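Local coordinates for protein putative fimbrium tip subunit Fim1F (Parabacteroides distasonis, PDB 3R4R) that is a putative component of the fimbrium tip, part of the filamentous surface appendages through which the cell adheres and forms biofilms, at residues V137-L142 with T228-E233; I172-V177 with V241-Q246; K252-P257 with T276-V281. All coordinates share one frame; numbering follows the deposited sequence.

Contact 1. Residues V137-L142 with T228-E233; sequences VTASLL and TFYTYE. With EDO (1,2-ethanediol), chain F; SO4 (sulfate ion), chain C.
Leu142 and Tyr230 carry this contact, the leucine branching over one face of the phenol ring while the two side chains cross at about a right angle. CD2 of Leu142 lies 4.1 Å from the centroid of the Tyr230 ring and only 15° off its normal, a CH-pi contact. The second methyl serves the outer half of the same ring, Leu142 CD1 standing 3.9 Å from Tyr230 CE1, so the fork spans the ring from its root toward its hydroxyl end. Tyr230 reaches the loop because its CG is anti to the carbonyl carbon (chi1 -47°), which sends the ring out from strand 228-232. At the far end, Tyr230 OH comes within 3.8 Å of Ala139 CB, and the hydroxyl is hydrogen-bonded to Glu41 of the short helix 39-42. At the ring's edge, near its plane, lies the carbonyl oxygen of Val137. A 1,2-ethanediol, probably from the crystallisation liquor, fills in beside the strand: Tyr230 N donates to its O2 at 3.0 Å. Were an alanine here instead of Tyr230, the Leu142 methyls would probably face a gap and Glu41 would lose its phenolic partner. The arrangement is a strand-to-loop packing in which one aromatic side chain of the transthyretin-like C-terminal domain meets the irregular segment between strands 131-132 and 144-152.

Contact 2. Residues I172-V177 with V241-Q246; sequences IEYTGV and VILSVQ
Tyr174 and Val245 meet inside the transthyretin-like C-terminal domain, where strands 161-179 and 240-246, which belong to different sheets, face each other through their side chains. The nearest pair of CA atoms, those of Tyr174 and Leu243, is 9.3 Å apart, too far for backbone pairing and suited to side chains meeting between two layers. Tyr174 and Val245 approach from opposite directions. Both methyls of the valine address the outer end of the phenol: Val245 CG1 is 3.5 Å from Tyr174 OH, while Val245 CG2 lies 4.2 Å from Tyr174 CZ. The valine fork therefore sits against the carbon-oxygen end of the ring, approaching it obliquely. Leu243 supplies the second apolar touch, nearer the root of the ring, with its CD2 4.2 Å from Tyr174 CD1 and again oblique to the ring plane. The tyrosine can span the gap because its CG is anti to the backbone N (chi1 165°), which carries the ring along its own strand as well as outward. That same turn lays one ring face over the following backbone, where Gly176 N stands 3.6 Å above the plane, over the ring centre. All three touching residues are buried, and the phenolic oxygen is not left without a polar partner in this apolar setting, for Tyr174 OH is hydrogen-bonded to the carbonyl oxygen of Phe189. Gly176 has a positive phi of 102° with psi -169°, backbone angles at which any side chain would collide with the carbonyl oxygen of Thr175, so that glycine is called for. Around this pair, Leu191 of strand 191-202 touches both Tyr174 and Leu243, Ile269 of strand 266-273 packs on Leu243, and Phe189, in the loop before strand 191-202, borders Val245.

Contact 3. Residues K252-P257 with T276-V281; sequences KEYPFP and TEIEWV
Tyr254, Phe256 and Trp280 form an aromatic cluster between strands 251-257 and 278-284 of the transthyretin-like domain. The short segments of the two strands approach to 10.0 Å with their chain directions 33° apart, and the aromatic side chains fill the distance between them. Two kinds of ring meeting occur. Phe256 presents its edge to the face of the indole in an offset edge-to-face pair: its ring centroid is 5.6 Å from that of the five-membered ring, the planes are inclined at 77°, and CZ leads, 4.0 Å from Trp280 CG. Tyr254 meets the same five-membered ring obliquely, the planes at 53°, with the benzo part of the indole reaching over the phenol so that Trp280 CZ2 stands 3.8 Å above the Tyr254 ring plane, over its centre. The rings of Tyr254 and Phe256, like the indole, have CG anti to the carbonyl carbon; for Trp280 this projects the indole across toward the other strand, where it can serve both partners.

Aliphatic packing completes the group. Ile278 uses two separate branches: its CG2 lies against the indole face opposite Phe256, while CD1 reaches the hydroxyl end of Tyr254, 3.9 Å from OH. The polar end of that tyrosine is held as well, by a hydrogen bond to Ser247 OG. From strand 266-273, Ile269 touches both Phe256 and Trp280. The closest approach of all is made by the indole nitrogen, with Trp280 NE1 3.3 Å from Tyr254 CD1.

Contacts 2 and 3 are close companions, their centres about 9 Å apart, whereas contact 1 lies about 16 Å from contact 2 and about 23 Å from contact 3. Strands 240-246 and 251-257 are antiparallel neighbours, which joins contacts 2 and 3 through backbone pairing, and Tyr174 of contact 2 touches Trp280 of contact 3, so the side chains of the two meet. Strand 228-232 pairs with strand 161-179, tying contact 1 to contact 2. Along the chain the segments of contacts 1 and 2 alternate, and contact 3 follows both. The C-terminal domain is thus packed internally by contacts 2 and 3, while contact 1 joins it to the loop before strand 144-152.

Contact 1. Residues V137-L142 with T228-E233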
ATOM      1  N   VAL A 137       8.405  -4.831   3.838  1.00 36.98           N
ATOM      2  CA  VAL A 137       9.070  -5.729   4.796  1.00 37.30           C
ATOM      3  C   VAL A 137       8.715  -5.351   6.258  1.00 42.12           C
ATOM      4  O   VAL A 137       8.384  -6.219   7.054  1.00 40.93           O
ATOM      5  CB  VAL A 137      10.629  -5.751   4.641  1.00 41.00           C
ATOM      6  CG1 VAL A 137      11.238  -6.867   5.518  1.00 41.59           C
ATOM      7  CG2 VAL A 137      11.062  -5.923   3.199  1.00 40.68           C
ATOM      8  N   THR A 138       8.871  -4.068   6.605  1.00 42.29           N
ATOM      9  CA  THR A 138       8.616  -3.495   7.934  1.00 42.21           C
ATOM     10  C   THR A 138       7.167  -2.981   7.978  1.00 43.48           C
ATOM     11  O   THR A 138       6.767  -2.172   7.139  1.00 42.73           O
ATOM     12  CB  THR A 138       9.657  -2.386   8.202  1.00 52.69           C
ATOM     13  OG1 THR A 138      10.973  -2.933   8.018  1.00 58.23           O
ATOM     14  CG2 THR A 138       9.525  -1.756   9.587  1.00 49.93           C
ATOM     15  N   ALA A 139       6.390  -3.473   8.961  1.00 39.73           N
ATOM     16  CA  ALA A 139       4.975  -3.142   9.194  1.00 38.48           C
ATOM     17  C   ALA A 139       4.762  -1.631   9.375  1.00 39.36           C
ATOM     18  O   ALA A 139       3.796  -1.090   8.840  1.00 39.39           O
ATOM     19  CB  ALA A 139       4.466  -3.881  10.426  1.00 39.39           C
ATOM     20  N   SER A 140       5.685  -0.961  10.082  1.00 33.90           N
ATOM     21  CA  SER A 140       5.637   0.470  10.378  1.00 34.86           C
ATOM     22  C   SER A 140       6.211   1.347   9.211  1.00 38.37           C
ATOM     23  O   SER A 140       6.149   2.572   9.288  1.00 36.87           O
ATOM     24  CB  SER A 140       6.412   0.752  11.666  1.00 41.20           C
ATOM     25  OG  SER A 140       7.716   0.200  11.606  1.00 51.37           O
ATOM     26  N   LEU A 141       6.711   0.732   8.124  1.00 35.31           N
ATOM     27  CA  LEU A 141       7.229   1.485   6.984  1.00 34.33           C
ATOM     28  C   LEU A 141       6.645   0.879   5.682  1.00 38.17           C
ATOM     29  O   LEU A 141       7.362   0.603   4.734  1.00 40.35           O
ATOM     30  CB  LEU A 141       8.770   1.514   6.982  1.00 34.90           C
ATOM     31  CG  LEU A 141       9.455   2.570   6.075  1.00 41.58           C
ATOM     32  CD1 LEU A 141       9.269   3.998   6.619  1.00 42.25           C
ATOM     33  CD2 LEU A 141      10.939   2.283   5.943  1.00 44.52           C
ATOM     34  N   LEU A 142       5.330   0.665   5.660  1.00 33.73           N
ATOM     35  CA  LEU A 142       4.585   0.176   4.491  1.00 31.65           C
ATOM     36  C   LEU A 142       4.113   1.368   3.656  1.00 37.57           C
ATOM     37  O   LEU A 142       3.598   2.339   4.213  1.00 41.47           O
ATOM     38  CB  LEU A 142       3.397  -0.715   4.893  1.00 30.00           C
ATOM     39  CG  LEU A 142       3.725  -2.077   5.534  1.00 31.86           C
ATOM     40  CD1 LEU A 142       2.467  -2.716   6.143  1.00 30.38           C
ATOM     41  CD2 LEU A 142       4.504  -3.000   4.585  1.00 30.41           C
ATOM     42  N   THR A 228       3.032 -13.837   8.959  1.00 32.11           N
ATOM     43  CA  THR A 228       2.388 -12.696   8.305  1.00 31.99           C
ATOM     44  C   THR A 228       3.471 -12.008   7.446  1.00 37.94           C
ATOM     45  O   THR A 228       4.526 -11.622   7.949  1.00 37.05           O
ATOM     46  CB  THR A 228       1.689 -11.733   9.306  1.00 41.03           C
ATOM     47  OG1 THR A 228       0.594 -12.405   9.959  1.00 36.97           O
ATOM     48  CG2 THR A 228       1.169 -10.435   8.617  1.00 36.59           C
ATOM     49  N   PHE A 229       3.214 -11.878   6.150  1.00 36.17           N
ATOM     50  CA  PHE A 229       4.176 -11.281   5.230  1.00 35.99           C
ATOM     51  C   PHE A 229       3.417 -10.427   4.172  1.00 41.08           C
ATOM     52  O   PHE A 229       2.174 -10.463   4.125  1.00 41.47           O
ATOM     53  CB  PHE A 229       5.056 -12.381   4.583  1.00 38.21           C
ATOM     54  CG  PHE A 229       4.292 -13.541   4.013  1.00 39.92           C
ATOM     55  CD1 PHE A 229       3.950 -14.627   4.817  1.00 43.34           C
ATOM     56  CD2 PHE A 229       3.964 -13.578   2.666  1.00 42.11           C
ATOM     57  CE1 PHE A 229       3.223 -15.703   4.292  1.00 46.46           C
ATOM     58  CE2 PHE A 229       3.257 -14.660   2.134  1.00 47.77           C
ATOM     59  CZ  PHE A 229       2.866 -15.705   2.961  1.00 47.15           C
ATOM     60  N   TYR A 230       4.174  -9.617   3.384  1.00 36.68           N
ATOM     61  CA  TYR A 230       3.638  -8.662   2.414  1.00 36.49           C
ATOM     62  C   TYR A 230       4.258  -8.793   1.034  1.00 42.35           C
ATOM     63  O   TYR A 230       5.353  -9.324   0.886  1.00 43.41           O
ATOM     64  CB  TYR A 230       3.884  -7.214   2.888  1.00 36.58           C
ATOM     65  CG  TYR A 230       3.532  -6.937   4.328  1.00 37.91           C
ATOM     66  CD1 TYR A 230       2.214  -6.694   4.712  1.00 39.09           C
ATOM     67  CD2 TYR A 230       4.510  -6.947   5.319  1.00 38.90           C
ATOM     68  CE1 TYR A 230       1.872  -6.524   6.054  1.00 38.79           C
ATOM     69  CE2 TYR A 230       4.176  -6.792   6.667  1.00 39.46           C
ATOM     70  CZ  TYR A 230       2.857  -6.568   7.027  1.00 41.32           C
ATOM     71  OH  TYR A 230       2.536  -6.320   8.330  1.00 39.71           O
ATOM     72  N   THR A 231       3.566  -8.239   0.030  1.00 39.55           N
ATOM     73  CA  THR A 231       3.981  -8.191  -1.371  1.00 40.03           C
ATOM     74  C   THR A 231       3.225  -7.081  -2.114  1.00 42.23           C
ATOM     75  O   THR A 231       2.075  -6.764  -1.772  1.00 40.65           O
ATOM     76  CB  THR A 231       3.766  -9.554  -2.073  1.00 49.28           C
ATOM     77  OG1 THR A 231       4.160  -9.445  -3.438  1.00 45.48           O
ATOM     78  CG2 THR A 231       2.315 -10.039  -2.019  1.00 50.66           C
ATOM     79  N   TYR A 232       3.857  -6.526  -3.169  1.00 37.67           N
ATOM     80  CA  TYR A 232       3.153  -5.631  -4.046  1.00 36.21           C
ATOM     81  C   TYR A 232       2.377  -6.501  -5.032  1.00 45.38           C
ATOM     82  O   TYR A 232       2.783  -7.648  -5.240  1.00 46.22           O
ATOM     83  CB  TYR A 232       4.102  -4.635  -4.738  1.00 36.45           C
ATOM     84  CG  TYR A 232       4.830  -3.645  -3.859  1.00 32.96           C
ATOM     85  CD1 TYR A 232       4.125  -2.785  -3.015  1.00 33.01           C
ATOM     86  CD2 TYR A 232       6.184  -3.388  -4.048  1.00 33.64           C
ATOM     87  CE1 TYR A 232       4.782  -1.828  -2.241  1.00 31.43           C
ATOM     88  CE2 TYR A 232       6.842  -2.383  -3.334  1.00 32.76           C
ATOM     89  CZ  TYR A 232       6.138  -1.616  -2.418  1.00 36.11           C
ATOM     90  OH  TYR A 232       6.777  -0.651  -1.686  1.00 38.34           O
ATOM     91  N   GLU A 233       1.236  -6.016  -5.581  1.00 45.01           N
ATOM     92  CA  GLU A 233       0.444  -6.692  -6.636  1.00 47.21           C
ATOM     93  C   GLU A 233       1.281  -7.289  -7.760  1.00 52.58           C
ATOM     94  O   GLU A 233       2.339  -6.743  -8.098  1.00 52.54           O
ATOM     95  CB  GLU A 233      -0.518  -5.708  -7.322  1.00 49.33           C
ATOM     96  CG  GLU A 233      -1.661  -5.201  -6.497  1.00 54.91           C
ATOM     97  CD  GLU A 233      -2.605  -4.310  -7.264  1.00 62.72           C
ATOM     98  OE1 GLU A 233      -2.193  -3.578  -8.200  1.00 52.39           O
ATOM     99  OE2 GLU A 233      -3.785  -4.307  -6.862  1.00 57.60           O
TER
HETATM  100  C1  EDO F 322       8.306 -10.115   2.883  1.00 45.49           C
HETATM  101  O1  EDO F 322       9.394  -9.192   2.704  1.00 51.71           O
HETATM  102  C2  EDO F 322       7.865 -10.135   4.343  1.00 43.09           C
HETATM  103  O2  EDO F 322       6.875  -9.141   4.621  1.00 48.32           O
HETATM  104  S   SO4 C 319       4.975 -13.673  12.611  1.00 91.19           S
HETATM  105  O1  SO4 C 319       5.810 -12.607  12.034  1.00 96.21           O
HETATM  106  O2  SO4 C 319       4.963 -13.545  14.084  1.00 96.68           O
HETATM  107  O3  SO4 C 319       3.588 -13.525  12.100  1.00 97.34           O
HETATM  108  O4  SO4 C 319       5.519 -14.974  12.267  1.00 95.86           O

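Contact 2. Residues I172-V177 with V241-Q246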
ATOM      1  N   ILE A 172      -0.634 -10.861   3.811  1.00 38.23           N
ATOM      2  CA  ILE A 172      -0.926 -12.313   3.730  1.00 39.04           C
ATOM      3  C   ILE A 172      -0.534 -13.000   5.044  1.00 41.16           C
ATOM      4  O   ILE A 172       0.622 -12.912   5.462  1.00 40.89           O
ATOM      5  CB  ILE A 172      -0.207 -13.004   2.514  1.00 42.23           C
ATOM      6  CG1 ILE A 172      -0.427 -12.254   1.171  1.00 41.75           C
ATOM      7  CG2 ILE A 172      -0.595 -14.498   2.405  1.00 44.27           C
ATOM      8  CD1 ILE A 172       0.440 -12.837   0.010  1.00 48.26           C
ATOM      9  N   GLU A 173      -1.500 -13.684   5.691  1.00 38.15           N
ATOM     10  CA  GLU A 173      -1.257 -14.447   6.913  1.00 37.07           C
ATOM     11  C   GLU A 173      -1.469 -15.959   6.667  1.00 41.92           C
ATOM     12  O   GLU A 173      -2.574 -16.367   6.336  1.00 42.72           O
ATOM     13  CB  GLU A 173      -2.171 -13.959   8.057  1.00 38.50           C
ATOM     14  CG  GLU A 173      -1.911 -14.690   9.381  1.00 48.03           C
ATOM     15  CD  GLU A 173      -2.796 -14.385  10.579  1.00 68.57           C
ATOM     16  OE1 GLU A 173      -3.857 -13.742  10.403  1.00 64.66           O
ATOM     17  OE2 GLU A 173      -2.449 -14.838  11.695  1.00 67.24           O
ATOM     18  N   TYR A 174      -0.422 -16.778   6.807  1.00 40.14           N
ATOM     19  CA  TYR A 174      -0.565 -18.241   6.744  1.00 43.08           C
ATOM     20  C   TYR A 174      -0.984 -18.702   8.136  1.00 45.56           C
ATOM     21  O   TYR A 174      -0.260 -18.437   9.097  1.00 43.83           O
ATOM     22  CB  TYR A 174       0.712 -18.942   6.235  1.00 45.63           C
ATOM     23  CG  TYR A 174       0.744 -20.437   6.497  1.00 50.09           C
ATOM     24  CD1 TYR A 174      -0.016 -21.315   5.731  1.00 55.10           C
ATOM     25  CD2 TYR A 174       1.580 -20.976   7.467  1.00 50.81           C
ATOM     26  CE1 TYR A 174       0.032 -22.693   5.946  1.00 59.65           C
ATOM     27  CE2 TYR A 174       1.633 -22.351   7.697  1.00 54.16           C
ATOM     28  CZ  TYR A 174       0.860 -23.208   6.930  1.00 64.90           C
ATOM     29  OH  TYR A 174       0.902 -24.560   7.163  1.00 67.47           O
ATOM     30  N   THR A 175      -2.173 -19.320   8.261  1.00 44.08           N
ATOM     31  CA  THR A 175      -2.729 -19.678   9.570  1.00 44.91           C
ATOM     32  C   THR A 175      -2.628 -21.198   9.875  1.00 53.26           C
ATOM     33  O   THR A 175      -3.138 -21.626  10.909  1.00 54.38           O
ATOM     34  CB  THR A 175      -4.197 -19.232   9.667  1.00 52.53           C
ATOM     35  OG1 THR A 175      -4.965 -19.816   8.605  1.00 59.65           O
ATOM     36  CG2 THR A 175      -4.339 -17.717   9.651  1.00 43.98           C
ATOM     37  N   GLY A 176      -1.899 -21.964   9.058  1.00 50.04           N
ATOM     38  CA  GLY A 176      -1.669 -23.380   9.318  1.00 50.46           C
ATOM     39  C   GLY A 176      -2.498 -24.342   8.509  1.00 58.95           C
ATOM     40  O   GLY A 176      -3.154 -23.947   7.540  1.00 58.74           O
ATOM     41  N   VAL A 177      -2.445 -25.635   8.924  1.00 58.75           N
ATOM     42  CA  VAL A 177      -3.154 -26.784   8.369  1.00 61.38           C
ATOM     43  C   VAL A 177      -4.049 -27.343   9.497  1.00 66.94           C
ATOM     44  O   VAL A 177      -3.596 -27.502  10.643  1.00 66.94           O
ATOM     45  CB  VAL A 177      -2.189 -27.846   7.753  1.00 65.86           C
ATOM     46  CG1 VAL A 177      -2.932 -29.113   7.326  1.00 68.78           C
ATOM     47  CG2 VAL A 177      -1.421 -27.260   6.573  1.00 64.45           C
ATOM     48  N   VAL A 241       2.843 -17.409  -6.330  1.00 65.08           N
ATOM     49  CA  VAL A 241       3.407 -17.256  -4.999  1.00 61.67           C
ATOM     50  C   VAL A 241       3.356 -18.689  -4.418  1.00 66.30           C
ATOM     51  O   VAL A 241       2.274 -19.277  -4.279  1.00 65.91           O
ATOM     52  CB  VAL A 241       2.741 -16.144  -4.136  1.00 63.86           C
ATOM     53  CG1 VAL A 241       2.888 -14.774  -4.793  1.00 62.28           C
ATOM     54  CG2 VAL A 241       1.275 -16.428  -3.864  1.00 65.23           C
ATOM     55  N   ILE A 242       4.545 -19.294  -4.214  1.00 63.25           N
ATOM     56  CA  ILE A 242       4.696 -20.704  -3.822  1.00 63.33           C
ATOM     57  C   ILE A 242       5.124 -20.844  -2.367  1.00 62.90           C
ATOM     58  O   ILE A 242       6.235 -20.468  -1.982  1.00 60.25           O
ATOM     59  CB  ILE A 242       5.731 -21.421  -4.739  1.00 68.25           C
ATOM     60  CG1 ILE A 242       5.318 -21.339  -6.232  1.00 69.35           C
ATOM     61  CG2 ILE A 242       5.964 -22.869  -4.273  1.00 70.14           C
ATOM     62  CD1 ILE A 242       6.359 -21.818  -7.241  1.00 65.87           C
ATOM     63  N   LEU A 243       4.254 -21.513  -1.599  1.00 59.43           N
ATOM     64  CA  LEU A 243       4.448 -21.833  -0.184  1.00 56.40           C
ATOM     65  C   LEU A 243       5.042 -23.227  -0.035  1.00 61.52           C
ATOM     66  O   LEU A 243       4.522 -24.166  -0.615  1.00 63.41           O
ATOM     67  CB  LEU A 243       3.111 -21.735   0.589  1.00 55.00           C
ATOM     68  CG  LEU A 243       2.602 -20.339   1.050  1.00 56.93           C
ATOM     69  CD1 LEU A 243       2.366 -19.366  -0.097  1.00 57.14           C
ATOM     70  CD2 LEU A 243       1.297 -20.476   1.788  1.00 59.15           C
ATOM     71  N   SER A 244       6.161 -23.347   0.694  1.00 57.67           N
ATOM     72  CA  SER A 244       6.819 -24.614   1.013  1.00 59.66           C
ATOM     73  C   SER A 244       6.532 -24.919   2.472  1.00 62.57           C
ATOM     74  O   SER A 244       7.005 -24.216   3.363  1.00 58.06           O
ATOM     75  CB  SER A 244       8.314 -24.583   0.698  1.00 62.21           C
ATOM     76  OG  SER A 244       8.529 -24.473  -0.699  1.00 66.97           O
ATOM     77  N   VAL A 245       5.656 -25.909   2.698  1.00 63.91           N
ATOM     78  CA  VAL A 245       5.161 -26.311   4.015  1.00 63.30           C
ATOM     79  C   VAL A 245       5.629 -27.742   4.300  1.00 73.02           C
ATOM     80  O   VAL A 245       5.574 -28.576   3.396  1.00 75.99           O
ATOM     81  CB  VAL A 245       3.609 -26.170   4.046  1.00 65.83           C
ATOM     82  CG1 VAL A 245       3.011 -26.672   5.350  1.00 64.81           C
ATOM     83  CG2 VAL A 245       3.181 -24.723   3.797  1.00 62.69           C
ATOM     84  N   GLN A 246       6.124 -28.006   5.543  1.00 70.98           N
ATOM     85  CA  GLN A 246       6.597 -29.322   6.000  1.00 75.55           C
ATOM     86  C   GLN A 246       5.488 -30.372   5.928  1.00 85.57           C
ATOM     87  O   GLN A 246       4.390 -30.168   6.454  1.00 84.58           O
ATOM     88  CB  GLN A 246       7.154 -29.276   7.437  1.00 75.71           C
ATOM     89  CG  GLN A 246       8.563 -28.679   7.551  1.00 94.42           C
ATOM     90  CD  GLN A 246       9.685 -29.536   6.962  1.00116.35           C
ATOM     91  OE1 GLN A 246      10.742 -29.015   6.582  1.00114.00           O
ATOM     92  NE2 GLN A 246       9.501 -30.862   6.871  1.00106.09           N
TER

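Contact 3. Residues K252-P257 with T276-V281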
ATOM      1  N   LYS A 252       6.781 -29.891   0.985  1.00 81.40           N
ATOM      2  CA  LYS A 252       6.140 -29.858  -0.326  1.00 82.01           C
ATOM      3  C   LYS A 252       5.812 -28.410  -0.752  1.00 79.91           C
ATOM      4  O   LYS A 252       5.534 -27.560   0.102  1.00 75.37           O
ATOM      5  CB  LYS A 252       4.861 -30.709  -0.309  1.00 87.01           C
ATOM      6  N   GLU A 253       5.862 -28.138  -2.077  1.00 75.92           N
ATOM      7  CA  GLU A 253       5.499 -26.846  -2.657  1.00 71.83           C
ATOM      8  C   GLU A 253       4.007 -26.790  -2.945  1.00 74.41           C
ATOM      9  O   GLU A 253       3.420 -27.786  -3.357  1.00 76.81           O
ATOM     10  CB  GLU A 253       6.282 -26.534  -3.937  1.00 74.87           C
ATOM     11  CG  GLU A 253       7.740 -26.166  -3.728  1.00 82.88           C
ATOM     12  CD  GLU A 253       8.441 -25.595  -4.951  1.00104.49           C
ATOM     13  OE1 GLU A 253       7.825 -25.544  -6.042  1.00 91.08           O
ATOM     14  OE2 GLU A 253       9.601 -25.150  -4.802  1.00103.21           O
ATOM     15  N   TYR A 254       3.399 -25.622  -2.718  1.00 68.45           N
ATOM     16  CA  TYR A 254       1.979 -25.366  -2.932  1.00 68.61           C
ATOM     17  C   TYR A 254       1.822 -23.986  -3.622  1.00 70.68           C
ATOM     18  O   TYR A 254       2.163 -22.956  -3.033  1.00 65.99           O
ATOM     19  CB  TYR A 254       1.191 -25.450  -1.609  1.00 68.32           C
ATOM     20  CG  TYR A 254       1.339 -26.776  -0.886  1.00 73.97           C
ATOM     21  CD1 TYR A 254       0.585 -27.888  -1.261  1.00 80.72           C
ATOM     22  CD2 TYR A 254       2.209 -26.913   0.193  1.00 72.72           C
ATOM     23  CE1 TYR A 254       0.703 -29.105  -0.586  1.00 83.24           C
ATOM     24  CE2 TYR A 254       2.339 -28.127   0.871  1.00 75.40           C
ATOM     25  CZ  TYR A 254       1.582 -29.222   0.477  1.00 86.95           C
ATOM     26  OH  TYR A 254       1.708 -30.430   1.128  1.00 89.20           O
ATOM     27  N   PRO A 255       1.353 -23.951  -4.892  1.00 70.75           N
ATOM     28  CA  PRO A 255       1.286 -22.667  -5.610  1.00 68.93           C
ATOM     29  C   PRO A 255      -0.090 -21.993  -5.548  1.00 71.71           C
ATOM     30  O   PRO A 255      -1.132 -22.661  -5.594  1.00 73.79           O
ATOM     31  CB  PRO A 255       1.608 -23.065  -7.055  1.00 74.19           C
ATOM     32  CG  PRO A 255       1.410 -24.584  -7.127  1.00 82.08           C
ATOM     33  CD  PRO A 255       0.976 -25.073  -5.777  1.00 76.70           C
ATOM     34  N   PHE A 256      -0.073 -20.648  -5.474  1.00 64.14           N
ATOM     35  CA  PHE A 256      -1.257 -19.785  -5.442  1.00 62.55           C
ATOM     36  C   PHE A 256      -1.199 -18.770  -6.592  1.00 67.36           C
ATOM     37  O   PHE A 256      -0.097 -18.332  -6.937  1.00 66.24           O
ATOM     38  CB  PHE A 256      -1.380 -19.063  -4.084  1.00 60.47           C
ATOM     39  CG  PHE A 256      -1.638 -19.981  -2.900  1.00 61.50           C
ATOM     40  CD1 PHE A 256      -0.593 -20.631  -2.263  1.00 63.90           C
ATOM     41  CD2 PHE A 256      -2.920 -20.143  -2.395  1.00 63.44           C
ATOM     42  CE1 PHE A 256      -0.841 -21.508  -1.203  1.00 65.69           C
ATOM     43  CE2 PHE A 256      -3.161 -20.987  -1.317  1.00 66.68           C
ATOM     44  CZ  PHE A 256      -2.129 -21.708  -0.756  1.00 64.71           C
ATOM     45  N   PRO A 257      -2.336 -18.380  -7.224  1.00 65.77           N
ATOM     46  CA  PRO A 257      -2.250 -17.396  -8.325  1.00 65.88           C
ATOM     47  C   PRO A 257      -1.892 -16.037  -7.756  1.00 67.22           C
ATOM     48  O   PRO A 257      -2.619 -15.508  -6.907  1.00 65.85           O
ATOM     49  CB  PRO A 257      -3.646 -17.429  -8.972  1.00 70.33           C
ATOM     50  CG  PRO A 257      -4.390 -18.550  -8.293  1.00 75.82           C
ATOM     51  CD  PRO A 257      -3.736 -18.785  -6.976  1.00 68.41           C
ATOM     52  N   THR A 276      -5.353 -37.673   2.928  1.00119.95           N
ATOM     53  CA  THR A 276      -5.186 -37.655   1.475  1.00121.56           C
ATOM     54  C   THR A 276      -4.260 -36.453   1.221  1.00119.42           C
ATOM     55  O   THR A 276      -3.178 -36.379   1.812  1.00117.18           O
ATOM     56  CB  THR A 276      -6.573 -37.624   0.755  1.00132.90           C
ATOM     57  OG1 THR A 276      -7.416 -38.671   1.249  1.00138.54           O
ATOM     58  CG2 THR A 276      -6.459 -37.733  -0.771  1.00133.76           C
ATOM     59  N   GLU A 277      -4.721 -35.479   0.433  1.00112.23           N
ATOM     60  CA  GLU A 277      -3.992 -34.272   0.114  1.00106.83           C
ATOM     61  C   GLU A 277      -4.433 -33.146   1.073  1.00102.66           C
ATOM     62  O   GLU A 277      -5.026 -33.429   2.123  1.00102.42           O
ATOM     63  CB  GLU A 277      -4.248 -33.924  -1.365  1.00110.37           C
ATOM     64  N   ILE A 278      -4.121 -31.885   0.728  1.00 92.20           N
ATOM     65  CA  ILE A 278      -4.524 -30.700   1.490  1.00 86.66           C
ATOM     66  C   ILE A 278      -5.367 -29.802   0.545  1.00 89.45           C
ATOM     67  O   ILE A 278      -4.978 -29.535  -0.597  1.00 88.52           O
ATOM     68  CB  ILE A 278      -3.331 -29.918   2.146  1.00 84.43           C
ATOM     69  CG1 ILE A 278      -2.496 -30.829   3.080  1.00 84.48           C
ATOM     70  CG2 ILE A 278      -3.838 -28.680   2.899  1.00 80.39           C
ATOM     71  CD1 ILE A 278      -1.181 -30.190   3.693  1.00 84.49           C
ATOM     72  N   GLU A 279      -6.531 -29.371   1.045  1.00 84.75           N
ATOM     73  CA  GLU A 279      -7.480 -28.508   0.351  1.00 83.74           C
ATOM     74  C   GLU A 279      -7.294 -27.094   0.911  1.00 81.00           C
ATOM     75  O   GLU A 279      -7.703 -26.815   2.042  1.00 78.51           O
ATOM     76  CB  GLU A 279      -8.900 -29.085   0.544  1.00 88.81           C
ATOM     77  CG  GLU A 279     -10.074 -28.416  -0.160  1.00101.49           C
ATOM     78  CD  GLU A 279     -11.380 -29.189  -0.032  1.00126.77           C
ATOM     79  OE1 GLU A 279     -11.343 -30.441  -0.100  1.00108.35           O
ATOM     80  OE2 GLU A 279     -12.448 -28.543   0.054  1.00127.56           O
ATOM     81  N   TRP A 280      -6.601 -26.227   0.138  1.00 74.81           N
ATOM     82  CA  TRP A 280      -6.245 -24.871   0.532  1.00 70.82           C
ATOM     83  C   TRP A 280      -7.394 -23.894   0.302  1.00 74.95           C
ATOM     84  O   TRP A 280      -8.123 -23.967  -0.688  1.00 77.98           O
ATOM     85  CB  TRP A 280      -4.998 -24.384  -0.218  1.00 68.50           C
ATOM     86  CG  TRP A 280      -3.775 -25.193   0.112  1.00 69.99           C
ATOM     87  CD1 TRP A 280      -3.305 -26.279  -0.568  1.00 76.36           C
ATOM     88  CD2 TRP A 280      -2.967 -25.085   1.300  1.00 67.04           C
ATOM     89  NE1 TRP A 280      -2.224 -26.824   0.095  1.00 75.41           N
ATOM     90  CE2 TRP A 280      -1.991 -26.105   1.239  1.00 72.82           C
ATOM     91  CE3 TRP A 280      -2.951 -24.201   2.391  1.00 64.80           C
ATOM     92  CZ2 TRP A 280      -1.004 -26.260   2.221  1.00 70.46           C
ATOM     93  CZ3 TRP A 280      -1.971 -24.351   3.359  1.00 64.88           C
ATOM     94  CH2 TRP A 280      -1.018 -25.375   3.277  1.00 67.29           C
ATOM     95  N   VAL A 281      -7.502 -22.946   1.235  1.00 69.26           N
ATOM     96  CA  VAL A 281      -8.520 -21.905   1.350  1.00 68.54           C
ATOM     97  C   VAL A 281      -7.863 -20.513   1.380  1.00 71.12           C
ATOM     98  O   VAL A 281      -7.046 -20.202   2.265  1.00 69.43           O
ATOM     99  CB  VAL A 281      -9.395 -22.113   2.630  1.00 72.16           C
ATOM    100  CG1 VAL A 281     -10.444 -21.016   2.770  1.00 71.75           C
ATOM    101  CG2 VAL A 281     -10.040 -23.497   2.686  1.00 75.13           C
TER